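Local coordinates for protein pyrrolysyl-tRNA synthetase (Desulfitobacterium hafniense, PDB 3DSQ) that probably attaches pyrrolysine to its cognate tRNA at the expense of ATP, as a homodimeric class II aminoacyl-tRNA synthetase, at residues L10-Y19 against L32-D43; K23-L32 against G266-A274. All coordinates share one frame; numbering follows the deposited sequence.

Overall arrangement
From the N terminus the chain runs through 10-15 into helix 16-24, turns through 25-28 into the short helix 29-32, and doubles back past its own start before entering the long helix 39-68. Contact 1 closes this local loop, with 12 residues between its segments. Contact 2 closes a far longer one of 233 residues: the turn between the two short helices meets 266-274, which follows helix 257-265. Because 23-32 begins within the first loop, the two closures cross. They share Leu-32, and Trp-14 NE1 of contact 1 probably hydrogen-bonds Gln-31 O of contact 2. Together they tie the N-terminal helices to one another and to the class II core domain.

Contact 1: residues L10-Y19 against L32-D43; sequences LSSFWTKVQY and LEMGFSDALSRD
A classic beta bulge joins the segment leading into helix 16-24 to the one leading into helix 39-68, in a surface contact at the N-terminal end of the fold. Ser-11 and Ser-12 both face Phe-36, and the pairing is a single antiparallel bridge: Ser-12 N donates to Phe-36 O, and Phe-36 N returns a bond to Ser-12 O at 2.7 Å. Beside it, Gly-35 lies so close to Leu-10 O and the Phe-13 ring that a side chain there would clash with both.

Trp-14 is buried and has the largest area taken up by this contact, 114 Å². Phe-36 CE2 sits over one face of its indole, 3.4 Å from Trp-14 CH2, with the phenyl and six-membered indole ring planes 51° apart, an oblique aromatic pair. At the indole edge lie Leu-32 O and Arg-42 O, while Ile-49 and Leu-22 add apolar cover and NE1 is bonded to Gln-31 O. Water 1 donates to Leu-32 O and Met-34 O and accepts a weak bond from Trp-14 N, so it bridges the segments.

Arg-42 buries 100 Å² here. Its CG lies 3.6 Å from Trp-14 CE3, and bends at chi2 (-108°) and chi3 carry the guanidinium back to the Phe-13 carbonyl. NE and NH2 grip Phe-13 O side-on, NE at 2.8 Å and from above the carbonyl plane, while Thr-15 CG2 rests over one guanidinium face. NH1 forms a salt bridge with Asp-43 OD1 at 3.0 Å; these bonds probably fix the rotation of the group.

Gln-18 and Thr-15 make a capping box at the start of helix 16-24: Thr-15 OG1 accepts from Gln-18 N, and Gln-18 OE1 from Thr-15 N. The same Gln-18 amide, turned 89° from the Asp-43 carboxylate plane, offers NE2 to Asp-43 OD1 in a weak bond of 3.3 Å.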
loop_
_atom_site.group_PDB
_atom_site.type_symbol
_atom_site.label_atom_id
_atom_site.label_comp_id
_atom_site.label_asym_id
_atom_site.label_seq_id
_atom_site.Cartn_x
_atom_site.Cartn_y
_atom_site.Cartn_z
ATOM N N LEU B 10 24.670 6.594 -40.889
ATOM C CA LEU B 10 23.922 6.743 -39.645
ATOM C C LEU B 10 24.464 5.802 -38.572
ATOM O O LEU B 10 23.712 5.061 -37.946
ATOM C CB LEU B 10 22.438 6.464 -39.902
ATOM C CG LEU B 10 21.834 7.350 -40.995
ATOM C CD1 LEU B 10 20.381 6.987 -41.222
ATOM C CD2 LEU B 10 21.966 8.810 -40.591
ATOM N N SER B 11 25.776 5.855 -38.361
ATOM C CA SER B 11 26.443 5.010 -37.379
ATOM C C SER B 11 26.501 5.594 -35.968
ATOM O O SER B 11 26.810 4.873 -35.019
ATOM C CB SER B 11 27.870 4.699 -37.840
ATOM O OG SER B 11 27.877 3.910 -39.016
ATOM N N SER B 12 26.223 6.889 -35.825
ATOM C CA SER B 12 26.254 7.526 -34.509
ATOM C C SER B 12 24.919 7.379 -33.783
ATOM O O SER B 12 23.907 7.947 -34.202
ATOM C CB SER B 12 26.600 9.014 -34.633
ATOM O OG SER B 12 27.908 9.191 -35.140
ATOM N N PHE B 13 24.930 6.624 -32.685
ATOM C CA PHE B 13 23.717 6.392 -31.908
ATOM C C PHE B 13 23.710 7.159 -30.594
ATOM O O PHE B 13 24.670 7.850 -30.275
ATOM C CB PHE B 13 23.539 4.893 -31.649
ATOM C CG PHE B 13 23.508 4.070 -32.900
ATOM C CD1 PHE B 13 24.690 3.607 -33.475
ATOM C CD2 PHE B 13 22.298 3.789 -33.533
ATOM C CE1 PHE B 13 24.668 2.877 -34.663
ATOM C CE2 PHE B 13 22.264 3.060 -34.721
ATOM C CZ PHE B 13 23.451 2.603 -35.288
ATOM N N TRP B 14 22.616 7.046 -29.846
ATOM C CA TRP B 14 22.482 7.741 -28.567
ATOM C C TRP B 14 23.583 7.308 -27.604
ATOM O O TRP B 14 24.038 6.164 -27.654
ATOM C CB TRP B 14 21.144 7.407 -27.887
ATOM C CG TRP B 14 19.917 7.720 -28.674
ATOM C CD1 TRP B 14 18.855 6.892 -28.890
ATOM C CD2 TRP B 14 19.605 8.952 -29.327
ATOM N NE1 TRP B 14 17.896 7.529 -29.640
ATOM C CE2 TRP B 14 18.331 8.798 -29.921
ATOM C CE3 TRP B 14 20.276 10.175 -29.464
ATOM C CZ2 TRP B 14 17.709 9.824 -30.646
ATOM C CZ3 TRP B 14 19.663 11.197 -30.181
ATOM C CH2 TRP B 14 18.384 11.012 -30.766
ATOM N N THR B 15 24.012 8.231 -26.744
ATOM C CA THR B 15 24.994 7.896 -25.726
ATOM C C THR B 15 24.110 7.222 -24.687
ATOM O O THR B 15 22.893 7.456 -24.665
ATOM C CB THR B 15 25.621 9.137 -25.086
ATOM O OG1 THR B 15 24.589 9.939 -24.495
ATOM C CG2 THR B 15 26.400 9.952 -26.125
ATOM N N LYS B 16 24.698 6.394 -23.832
ATOM C CA LYS B 16 23.930 5.695 -22.815
ATOM C C LYS B 16 23.054 6.652 -22.016
ATOM O O LYS B 16 21.919 6.311 -21.665
ATOM C CB LYS B 16 24.868 4.930 -21.870
ATOM C CG LYS B 16 24.161 4.141 -20.762
ATOM C CD LYS B 16 23.218 3.075 -21.328
ATOM C CE LYS B 16 22.533 2.265 -20.220
ATOM N NZ LYS B 16 22.079 3.144 -19.097
ATOM N N VAL B 17 23.564 7.850 -21.731
ATOM C CA VAL B 17 22.791 8.811 -20.960
ATOM C C VAL B 17 21.603 9.399 -21.748
ATOM O O VAL B 17 20.549 9.677 -21.176
ATOM C CB VAL B 17 23.685 9.951 -20.438
ATOM C CG1 VAL B 17 24.048 10.904 -21.564
ATOM C CG2 VAL B 17 22.979 10.670 -19.305
ATOM N N GLN B 18 21.779 9.592 -23.051
ATOM C CA GLN B 18 20.705 10.118 -23.896
ATOM C C GLN B 18 19.639 9.046 -24.020
ATOM O O GLN B 18 18.440 9.326 -23.940
ATOM C CB GLN B 18 21.234 10.455 -25.283
ATOM C CG GLN B 18 22.223 11.579 -25.291
ATOM C CD GLN B 18 22.763 11.831 -26.667
ATOM O OE1 GLN B 18 23.120 10.896 -27.382
ATOM N NE2 GLN B 18 22.829 13.100 -27.054
ATOM N N TYR B 19 20.098 7.812 -24.208
ATOM C CA TYR B 19 19.216 6.663 -24.327
ATOM C C TYR B 19 18.358 6.515 -23.061
ATOM O O TYR B 19 17.139 6.324 -23.139
ATOM C CB TYR B 19 20.057 5.411 -24.546
ATOM C CG TYR B 19 19.272 4.141 -24.766
ATOM C CD1 TYR B 19 18.813 3.787 -26.040
ATOM C CD2 TYR B 19 18.992 3.283 -23.701
ATOM C CE1 TYR B 19 18.097 2.600 -26.247
ATOM C CE2 TYR B 19 18.279 2.099 -23.894
ATOM C CZ TYR B 19 17.839 1.763 -25.165
ATOM O OH TYR B 19 17.161 0.579 -25.352
ATOM N N LEU B 32 14.336 5.182 -29.942
ATOM C CA LEU B 32 15.475 4.664 -29.191
ATOM C C LEU B 32 16.537 4.058 -30.098
ATOM O O LEU B 32 17.714 4.015 -29.742
ATOM C CB LEU B 32 15.012 3.609 -28.177
ATOM C CG LEU B 32 14.158 4.076 -26.993
ATOM C CD1 LEU B 32 13.858 2.889 -26.095
ATOM C CD2 LEU B 32 14.892 5.155 -26.198
ATOM N N GLU B 33 16.126 3.605 -31.279
ATOM C CA GLU B 33 17.054 2.970 -32.209
ATOM C C GLU B 33 17.556 3.854 -33.344
ATOM O O GLU B 33 18.107 3.356 -34.318
ATOM C CB GLU B 33 16.409 1.706 -32.790
ATOM C CG GLU B 33 15.998 0.702 -31.725
ATOM C CD GLU B 33 17.168 0.276 -30.848
ATOM O OE1 GLU B 33 18.062 -0.440 -31.352
ATOM O OE2 GLU B 33 17.199 0.664 -29.656
ATOM N N MET B 34 17.387 5.164 -33.212
ATOM C CA MET B 34 17.828 6.095 -34.253
ATOM C C MET B 34 19.333 6.319 -34.321
ATOM O O MET B 34 20.010 6.440 -33.297
ATOM C CB MET B 34 17.135 7.442 -34.086
ATOM C CG MET B 34 15.671 7.410 -34.454
ATOM S SD MET B 34 14.896 8.961 -34.087
ATOM C CE MET B 34 15.403 9.945 -35.531
ATOM N N GLY B 35 19.836 6.369 -35.549
ATOM C CA GLY B 35 21.245 6.599 -35.787
ATOM C C GLY B 35 21.388 7.883 -36.580
ATOM O O GLY B 35 20.478 8.274 -37.319
ATOM N N PHE B 36 22.534 8.534 -36.442
ATOM C CA PHE B 36 22.786 9.791 -37.128
ATOM C C PHE B 36 24.143 9.790 -37.812
ATOM O O PHE B 36 24.985 8.933 -37.536
ATOM C CB PHE B 36 22.696 10.926 -36.111
ATOM C CG PHE B 36 21.374 10.988 -35.428
ATOM C CD1 PHE B 36 20.312 11.683 -36.005
ATOM C CD2 PHE B 36 21.147 10.258 -34.265
ATOM C CE1 PHE B 36 19.044 11.644 -35.438
ATOM C CE2 PHE B 36 19.887 10.211 -33.695
ATOM C CZ PHE B 36 18.829 10.907 -34.285
ATOM N N SER B 37 24.350 10.761 -38.698
ATOM C CA SER B 37 25.601 10.882 -39.439
ATOM C C SER B 37 26.796 11.253 -38.570
ATOM O O SER B 37 27.929 10.961 -38.918
ATOM C CB SER B 37 25.450 11.923 -40.555
ATOM O OG SER B 37 24.450 11.531 -41.487
ATOM N N ASP B 38 26.537 11.900 -37.439
ATOM C CA ASP B 38 27.600 12.328 -36.541
ATOM C C ASP B 38 27.023 12.716 -35.182
ATOM O O ASP B 38 25.808 12.859 -35.032
ATOM C CB ASP B 38 28.330 13.518 -37.158
ATOM C CG ASP B 38 27.393 14.672 -37.466
ATOM O OD1 ASP B 38 27.054 15.427 -36.533
ATOM O OD2 ASP B 38 26.981 14.811 -38.638
ATOM N N ALA B 39 27.905 12.893 -34.204
ATOM C CA ALA B 39 27.519 13.246 -32.839
ATOM C C ALA B 39 26.757 14.562 -32.691
ATOM O O ALA B 39 25.793 14.645 -31.928
ATOM C CB ALA B 39 28.759 13.268 -31.943
ATOM N N LEU B 40 27.187 15.597 -33.402
ATOM C CA LEU B 40 26.514 16.888 -33.292
ATOM C C LEU B 40 25.085 16.798 -33.810
ATOM O O LEU B 40 24.160 17.314 -33.187
ATOM C CB LEU B 40 27.299 17.968 -34.048
ATOM C CG LEU B 40 28.661 18.317 -33.431
ATOM C CD1 LEU B 40 29.415 19.304 -34.314
ATOM C CD2 LEU B 40 28.449 18.906 -32.040
ATOM N N SER B 41 24.901 16.127 -34.940
ATOM C CA SER B 41 23.566 15.976 -35.507
ATOM C C SER B 41 22.706 15.154 -34.549
ATOM O O SER B 41 21.514 15.413 -34.386
ATOM C CB SER B 41 23.646 15.279 -36.863
ATOM O OG SER B 41 24.508 15.987 -37.737
ATOM N N ARG B 42 23.318 14.163 -33.910
ATOM C CA ARG B 42 22.605 13.313 -32.965
ATOM C C ARG B 42 22.236 14.094 -31.713
ATOM O O ARG B 42 21.102 14.022 -31.237
ATOM C CB ARG B 42 23.460 12.093 -32.607
ATOM C CG ARG B 42 23.135 11.466 -31.265
ATOM C CD ARG B 42 24.258 11.768 -30.298
ATOM N NE ARG B 42 25.147 10.621 -30.157
ATOM C CZ ARG B 42 26.387 10.680 -29.683
ATOM N NH1 ARG B 42 26.909 11.838 -29.307
ATOM N NH2 ARG B 42 27.097 9.568 -29.575
ATOM N N ASP B 43 23.193 14.843 -31.179
ATOM C CA ASP B 43 22.936 15.643 -29.991
ATOM C C ASP B 43 21.795 16.614 -30.311
ATOM O O ASP B 43 20.887 16.816 -29.502
ATOM C CB ASP B 43 24.199 16.407 -29.582
ATOM C CG ASP B 43 25.310 15.482 -29.079
ATOM O OD1 ASP B 43 25.133 14.247 -29.121
ATOM O OD2 ASP B 43 26.369 15.988 -28.640
HETATM O O HOH W 1 20.247 4.972 -31.159
#

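Contact 2: residues K23-L32 against G266-A274; sequences KELNASGEQL and GTQHVQSMA
Gln-268, Lys-23 and Asn-26 carry this contact, in which the Schellman motif that ends helix 16-24 meets the loop after helix 257-265 in the class II core. Asn-26, with positive phi, is the C-prime residue of that motif, and its side chain reaches across to the loop. There OD1 accepts from Gln-268 N at 2.8 Å in a nearly straight bond (170°), the donor tilted 27° from the amide plane. Water 2 donates to the same OD1 and to Lys-23 O while accepting from His-269 N. With an alanine here in place of Asn-26, Gln-268 N would probably lose its acceptor and water 2 one of its partners.

Gln-268 buries 118 Å². Its CB lies 3.3 Å from Lys-23 O, and the bend at chi2 (-65°) turns the amide back so that NE2 meets Ala-27 O in a weak bond. Gln-268 OE1 then lies 3.6 Å from Leu-32 CD1. The backbone O of Gln-268 accepts from Gln-167 NE2; Gln-167 is also one of the residues at the bound sodium ion.

Lys-23 crosses both Gln-268 and His-269 at about a right angle. Its CG lies over one face of the imidazole, and its extended chain continues until CE meets Gln-268 OE1. The closest approach to the ring is made by Lys-23 CD, 3.4 Å from His-269 CE1.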
loop_
_atom_site.group_PDB
_atom_site.type_symbol
_atom_site.label_atom_id
_atom_site.label_comp_id
_atom_site.label_asym_id
_atom_site.label_seq_id
_atom_site.Cartn_x
_atom_site.Cartn_y
_atom_site.Cartn_z
ATOM N N LYS B 23 14.293 7.018 -22.524
ATOM C CA LYS B 23 13.510 5.921 -21.967
ATOM C C LYS B 23 12.642 6.407 -20.816
ATOM O O LYS B 23 11.480 6.028 -20.716
ATOM C CB LYS B 23 14.416 4.781 -21.485
ATOM C CG LYS B 23 14.264 3.497 -22.282
ATOM C CD LYS B 23 14.729 2.272 -21.490
ATOM C CE LYS B 23 14.536 0.992 -22.297
ATOM N NZ LYS B 23 14.891 -0.231 -21.508
ATOM N N GLU B 24 13.203 7.246 -19.950
ATOM C CA GLU B 24 12.454 7.787 -18.817
ATOM C C GLU B 24 11.268 8.608 -19.315
ATOM O O GLU B 24 10.245 8.728 -18.627
ATOM C CB GLU B 24 13.307 8.727 -17.977
ATOM C CG GLU B 24 14.645 8.197 -17.515
ATOM C CD GLU B 24 15.355 9.213 -16.644
ATOM O OE1 GLU B 24 15.328 10.415 -16.989
ATOM O OE2 GLU B 24 15.940 8.812 -15.622
ATOM N N LEU B 25 11.445 9.216 -20.485
ATOM C CA LEU B 25 10.413 10.039 -21.097
ATOM C C LEU B 25 9.501 9.198 -21.981
ATOM O O LEU B 25 8.687 9.731 -22.735
ATOM C CB LEU B 25 11.058 11.153 -21.926
ATOM C CG LEU B 25 11.943 12.098 -21.120
ATOM C CD1 LEU B 25 12.622 13.134 -22.017
ATOM C CD2 LEU B 25 11.085 12.763 -20.073
ATOM N N ASN B 26 9.646 7.881 -21.884
ATOM C CA ASN B 26 8.839 6.952 -22.661
ATOM C C ASN B 26 8.886 7.141 -24.173
ATOM O O ASN B 26 7.849 7.144 -24.846
ATOM C CB ASN B 26 7.379 6.981 -22.178
ATOM C CG ASN B 26 7.215 6.365 -20.796
ATOM O OD1 ASN B 26 7.787 5.310 -20.503
ATOM N ND2 ASN B 26 6.431 7.012 -19.945
ATOM N N ALA B 27 10.094 7.284 -24.712
ATOM C CA ALA B 27 10.261 7.433 -26.147
ATOM C C ALA B 27 9.903 6.088 -26.779
ATOM O O ALA B 27 9.822 5.070 -26.091
ATOM C CB ALA B 27 11.702 7.801 -26.472
ATOM N N SER B 28 9.691 6.079 -28.089
ATOM C CA SER B 28 9.344 4.843 -28.765
ATOM C C SER B 28 10.589 4.027 -29.054
ATOM O O SER B 28 11.700 4.556 -29.057
ATOM C CB SER B 28 8.612 5.134 -30.083
ATOM O OG SER B 28 9.422 5.892 -30.959
ATOM N N GLY B 29 10.390 2.732 -29.286
ATOM C CA GLY B 29 11.496 1.858 -29.611
ATOM C C GLY B 29 12.154 2.336 -30.892
ATOM O O GLY B 29 13.365 2.168 -31.070
ATOM N N GLU B 30 11.372 2.937 -31.789
ATOM C CA GLU B 30 11.937 3.435 -33.041
ATOM C C GLU B 30 12.857 4.604 -32.722
ATOM O O GLU B 30 13.986 4.670 -33.210
ATOM C CB GLU B 30 10.833 3.882 -34.010
ATOM C CG GLU B 30 11.333 4.143 -35.426
ATOM C CD GLU B 30 10.212 4.466 -36.409
ATOM O OE1 GLU B 30 9.536 5.500 -36.230
ATOM O OE2 GLU B 30 10.008 3.682 -37.364
ATOM N N GLN B 31 12.381 5.528 -31.895
ATOM C CA GLN B 31 13.194 6.670 -31.504
ATOM C C GLN B 31 14.463 6.210 -30.774
ATOM O O GLN B 31 15.538 6.766 -30.978
ATOM C CB GLN B 31 12.390 7.605 -30.608
ATOM C CG GLN B 31 11.181 8.236 -31.303
ATOM C CD GLN B 31 10.394 9.151 -30.380
ATOM O OE1 GLN B 31 9.932 8.736 -29.315
ATOM N NE2 GLN B 31 10.239 10.402 -30.787
ATOM N N LEU B 32 14.336 5.182 -29.942
ATOM C CA LEU B 32 15.475 4.664 -29.191
ATOM C C LEU B 32 16.537 4.058 -30.098
ATOM O O LEU B 32 17.714 4.015 -29.742
ATOM C CB LEU B 32 15.012 3.609 -28.177
ATOM C CG LEU B 32 14.158 4.076 -26.993
ATOM C CD1 LEU B 32 13.858 2.889 -26.095
ATOM C CD2 LEU B 32 14.892 5.155 -26.198
ATOM N N GLY B 266 2.284 0.529 -22.605
ATOM C CA GLY B 266 3.407 0.522 -23.521
ATOM C C GLY B 266 4.482 1.529 -23.143
ATOM O O GLY B 266 5.031 2.192 -24.012
ATOM N N THR B 267 4.783 1.653 -21.852
ATOM C CA THR B 267 5.811 2.583 -21.409
ATOM C C THR B 267 7.167 1.880 -21.396
ATOM O O THR B 267 7.231 0.669 -21.550
ATOM C CB THR B 267 5.492 3.151 -20.017
ATOM O OG1 THR B 267 5.164 2.083 -19.124
ATOM C CG2 THR B 267 4.320 4.128 -20.100
ATOM N N GLN B 268 8.247 2.632 -21.210
ATOM C CA GLN B 268 9.588 2.042 -21.239
ATOM C C GLN B 268 10.131 1.486 -19.928
ATOM O O GLN B 268 10.655 0.375 -19.898
ATOM C CB GLN B 268 10.590 3.048 -21.804
ATOM C CG GLN B 268 10.459 3.288 -23.294
ATOM C CD GLN B 268 10.778 2.051 -24.107
ATOM O OE1 GLN B 268 11.659 1.264 -23.750
ATOM N NE2 GLN B 268 10.079 1.882 -25.219
ATOM N N HIS B 269 10.027 2.259 -18.854
ATOM C CA HIS B 269 10.514 1.808 -17.556
ATOM C C HIS B 269 9.365 1.318 -16.682
ATOM O O HIS B 269 8.310 1.961 -16.600
ATOM C CB HIS B 269 11.244 2.940 -16.825
ATOM C CG HIS B 269 12.618 3.230 -17.350
ATOM N ND1 HIS B 269 13.484 2.239 -17.766
ATOM C CD2 HIS B 269 13.307 4.393 -17.440
ATOM C CE1 HIS B 269 14.646 2.780 -18.086
ATOM N NE2 HIS B 269 14.565 4.085 -17.896
ATOM N N VAL B 270 9.562 0.185 -16.017
ATOM C CA VAL B 270 8.513 -0.337 -15.150
ATOM C C VAL B 270 8.377 0.607 -13.947
ATOM O O VAL B 270 7.356 0.609 -13.248
ATOM C CB VAL B 270 8.837 -1.778 -14.671
ATOM C CG1 VAL B 270 9.995 -1.755 -13.675
ATOM C CG2 VAL B 270 7.587 -2.423 -14.063
ATOM N N GLN B 271 9.415 1.411 -13.718
ATOM C CA GLN B 271 9.421 2.376 -12.616
ATOM C C GLN B 271 8.446 3.521 -12.874
ATOM O O GLN B 271 7.948 4.144 -11.941
ATOM C CB GLN B 271 10.813 2.998 -12.428
ATOM C CG GLN B 271 11.886 2.121 -11.775
ATOM C CD GLN B 271 12.405 1.014 -12.685
ATOM O OE1 GLN B 271 12.284 1.084 -13.913
ATOM N NE2 GLN B 271 13.006 -0.009 -12.079
ATOM N N SER B 272 8.192 3.813 -14.145
ATOM C CA SER B 272 7.300 4.910 -14.506
ATOM C C SER B 272 5.973 4.979 -13.728
ATOM O O SER B 272 5.464 6.062 -13.449
ATOM C CB SER B 272 7.045 4.870 -16.017
ATOM O OG SER B 272 5.693 5.137 -16.308
ATOM N N MET B 273 5.415 3.842 -13.348
ATOM C CA MET B 273 4.152 3.882 -12.616
ATOM C C MET B 273 4.183 3.211 -11.246
ATOM O O MET B 273 3.151 2.989 -10.620
ATOM C CB MET B 273 3.029 3.305 -13.494
ATOM C CG MET B 273 2.676 4.226 -14.651
ATOM S SD MET B 273 1.501 3.582 -15.879
ATOM C CE MET B 273 2.605 2.763 -16.945
ATOM N N ALA B 274 5.385 2.928 -10.758
ATOM C CA ALA B 274 5.536 2.296 -9.457
ATOM C C ALA B 274 5.621 3.361 -8.372
ATOM O O ALA B 274 5.586 4.557 -8.660
ATOM C CB ALA B 274 6.806 1.439 -9.454
HETATM O O HOH W 2 9.510 4.966 -18.671
HETATM O O HOH W 3 7.178 4.101 -24.896
#